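Local structure of putative aldehyde dehydrogenase (Burkholderia cenocepacia, 4YWE) at residues A[264-269]-A[426-431]. The protein probably oxidises aldehydes or related oxo compounds, using NAD or NADP as electron acceptor. Residues are numbered along the deposited sequence; the frame is centred on the assembly and turned at random.
Sequences IVFADA and GARQMR
A cation-pi stack with an adjoining salt bridge joins Phe266 and Asp268, in the turn just after strand 261-265, to Arg428 in the first turn of helix 426-435, which follows the neighbouring parallel strand 418-422. The backbones stay apart, with CA of Phe266 9.9 Å from CA of Arg428, and the long arginine chain spans the gap. With CG anti to the backbone N (chi1 174°), the chain runs extended through chi2 and bends at chi3, laying the guanidinium nearly flat on the phenyl ring. Their planes differ by 15°, and the centres are 4.3 Å apart. The overlap is offset: Arg428 CD sits over the middle of the ring, 3.5 Å from its centroid, in a CH-pi contact. Arg428 NH1 instead reaches the rim, 3.4 Å from Phe266 CD2. Asp268 OD1 meets the guanidinium edge in its plane, making a rather long salt bridge of 3.3 Å to Arg428 NH1. The carboxylate is turned steeply, its plane at 71° to that of the guanidinium. Thr423 OG1 hydrogen-bonds both Asp268 OD1 and Arg428 NH1. Glu403 takes Arg428 NE in a salt bridge, so NE and NH1 have separate anionic partners, which would hold the guanidinium in place over the ring. Asp268 belongs to a type I turn, Phe266 to Ala269. The contact thus links the loop after one parallel strand to the helix after the adjacent strand, within the alpha/beta catalytic domain of the aldehyde dehydrogenase fold.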
loop_
_atom_site.group_PDB
_atom_site.type_symbol
_atom_site.label_atom_id
_atom_site.label_comp_id
_atom_site.label_asym_id
_atom_site.label_seq_id
_atom_site.Cartn_x
_atom_site.Cartn_y
_atom_site.Cartn_z
ATOM N N ILE A 264 21.638 -14.304 -19.660
ATOM C CA ILE A 264 21.271 -15.686 -19.957
ATOM C C ILE A 264 20.540 -15.774 -21.294
ATOM O O ILE A 264 19.431 -15.260 -21.438
ATOM C CB ILE A 264 20.416 -16.285 -18.826
ATOM C CG1 ILE A 264 21.088 -16.056 -17.472
ATOM C CG2 ILE A 264 20.185 -17.770 -19.063
ATOM C CD1 ILE A 264 20.215 -16.415 -16.287
ATOM N N VAL A 265 21.165 -16.435 -22.266
ATOM C CA VAL A 265 20.602 -16.530 -23.610
ATOM C C VAL A 265 20.250 -17.971 -23.971
ATOM O O VAL A 265 21.094 -18.865 -23.893
ATOM C CB VAL A 265 21.569 -15.945 -24.655
ATOM C CG1 VAL A 265 20.912 -15.929 -26.028
ATOM C CG2 VAL A 265 22.006 -14.546 -24.253
ATOM N N PHE A 266 19.001 -18.187 -24.378
ATOM C CA PHE A 266 18.545 -19.508 -24.805
ATOM C C PHE A 266 18.490 -19.607 -26.325
ATOM O O PHE A 266 18.558 -18.598 -27.025
ATOM C CB PHE A 266 17.172 -19.821 -24.210
ATOM C CG PHE A 266 17.204 -20.098 -22.738
ATOM C CD1 PHE A 266 17.226 -19.058 -21.826
ATOM C CD2 PHE A 266 17.216 -21.400 -22.265
ATOM C CE1 PHE A 266 17.260 -19.310 -20.472
ATOM C CE2 PHE A 266 17.248 -21.658 -20.910
ATOM C CZ PHE A 266 17.271 -20.613 -20.011
ATOM N N ALA A 267 18.356 -20.833 -26.825
ATOM C CA ALA A 267 18.380 -21.095 -28.262
ATOM C C ALA A 267 17.202 -20.461 -28.998
ATOM O O ALA A 267 17.272 -20.225 -30.204
ATOM C CB ALA A 267 18.408 -22.598 -28.519
ATOM N N ASP A 268 16.122 -20.186 -28.275
ATOM C CA ASP A 268 14.920 -19.634 -28.891
ATOM C C ASP A 268 14.859 -18.113 -28.774
ATOM O O ASP A 268 13.817 -17.511 -29.020
ATOM C CB ASP A 268 13.669 -20.253 -28.262
ATOM C CG ASP A 268 13.457 -19.814 -26.823
ATOM O OD1 ASP A 268 14.443 -19.432 -26.157
ATOM O OD2 ASP A 268 12.299 -19.855 -26.357
ATOM N N ALA A 269 15.975 -17.496 -28.402
ATOM C CA ALA A 269 16.004 -16.052 -28.186
ATOM C C ALA A 269 16.191 -15.288 -29.492
ATOM O O ALA A 269 16.719 -15.819 -30.469
ATOM C CB ALA A 269 17.107 -15.687 -27.201
ATOM N N GLY A 426 7.598 -17.843 -22.537
ATOM C CA GLY A 426 7.053 -17.068 -21.436
ATOM C C GLY A 426 7.127 -17.740 -20.081
ATOM O O GLY A 426 7.469 -17.104 -19.082
ATOM N N ALA A 427 6.799 -19.028 -20.045
ATOM C CA ALA A 427 6.847 -19.791 -18.806
ATOM C C ALA A 427 8.270 -19.813 -18.268
ATOM O O ALA A 427 8.494 -19.621 -17.075
ATOM C CB ALA A 427 6.336 -21.206 -19.025
ATOM N N ARG A 428 9.224 -20.030 -19.167
ATOM C CA ARG A 428 10.639 -20.064 -18.814
ATOM C C ARG A 428 11.110 -18.728 -18.243
ATOM O O ARG A 428 11.895 -18.696 -17.296
ATOM C CB ARG A 428 11.476 -20.440 -20.038
ATOM C CG ARG A 428 12.977 -20.362 -19.823
ATOM C CD ARG A 428 13.717 -20.654 -21.113
ATOM N NE ARG A 428 13.608 -22.057 -21.493
ATOM C CZ ARG A 428 13.802 -22.513 -22.726
ATOM N NH1 ARG A 428 14.103 -21.672 -23.705
ATOM N NH2 ARG A 428 13.686 -23.810 -22.980
ATOM N N GLN A 429 10.622 -17.634 -18.820
ATOM C CA GLN A 429 10.982 -16.292 -18.367
ATOM C C GLN A 429 10.679 -16.088 -16.886
ATOM O O GLN A 429 11.560 -15.724 -16.107
ATOM C CB GLN A 429 10.244 -15.234 -19.192
ATOM C CG GLN A 429 10.691 -15.139 -20.639
ATOM C CD GLN A 429 9.699 -14.389 -21.508
ATOM O OE1 GLN A 429 8.711 -13.843 -21.014
ATOM N NE2 GLN A 429 9.958 -14.358 -22.810
ATOM N N MET A 430 9.429 -16.327 -16.505
ATOM C CA MET A 430 8.993 -16.108 -15.132
ATOM C C MET A 430 9.579 -17.143 -14.179
ATOM O O MET A 430 9.899 -16.828 -13.032
ATOM C CB MET A 430 7.466 -16.126 -15.050
ATOM C CG MET A 430 6.800 -15.033 -15.868
ATOM S SD MET A 430 7.500 -13.408 -15.519
ATOM C CE MET A 430 7.126 -13.243 -13.775
ATOM N N ARG A 431 9.715 -18.375 -14.660
ATOM C CA ARG A 431 10.256 -19.462 -13.855
ATOM C C ARG A 431 11.694 -19.168 -13.435
ATOM O O ARG A 431 12.077 -19.396 -12.289
ATOM C CB ARG A 431 10.180 -20.781 -14.629
ATOM C CG ARG A 431 10.525 -22.016 -13.817
ATOM C CD ARG A 431 10.100 -23.291 -14.536
ATOM N NE ARG A 431 10.696 -23.412 -15.864
ATOM C CZ ARG A 431 10.008 -23.371 -17.002
ATOM N NH1 ARG A 431 8.691 -23.216 -16.980
ATOM N NH2 ARG A 431 10.637 -23.490 -18.165
#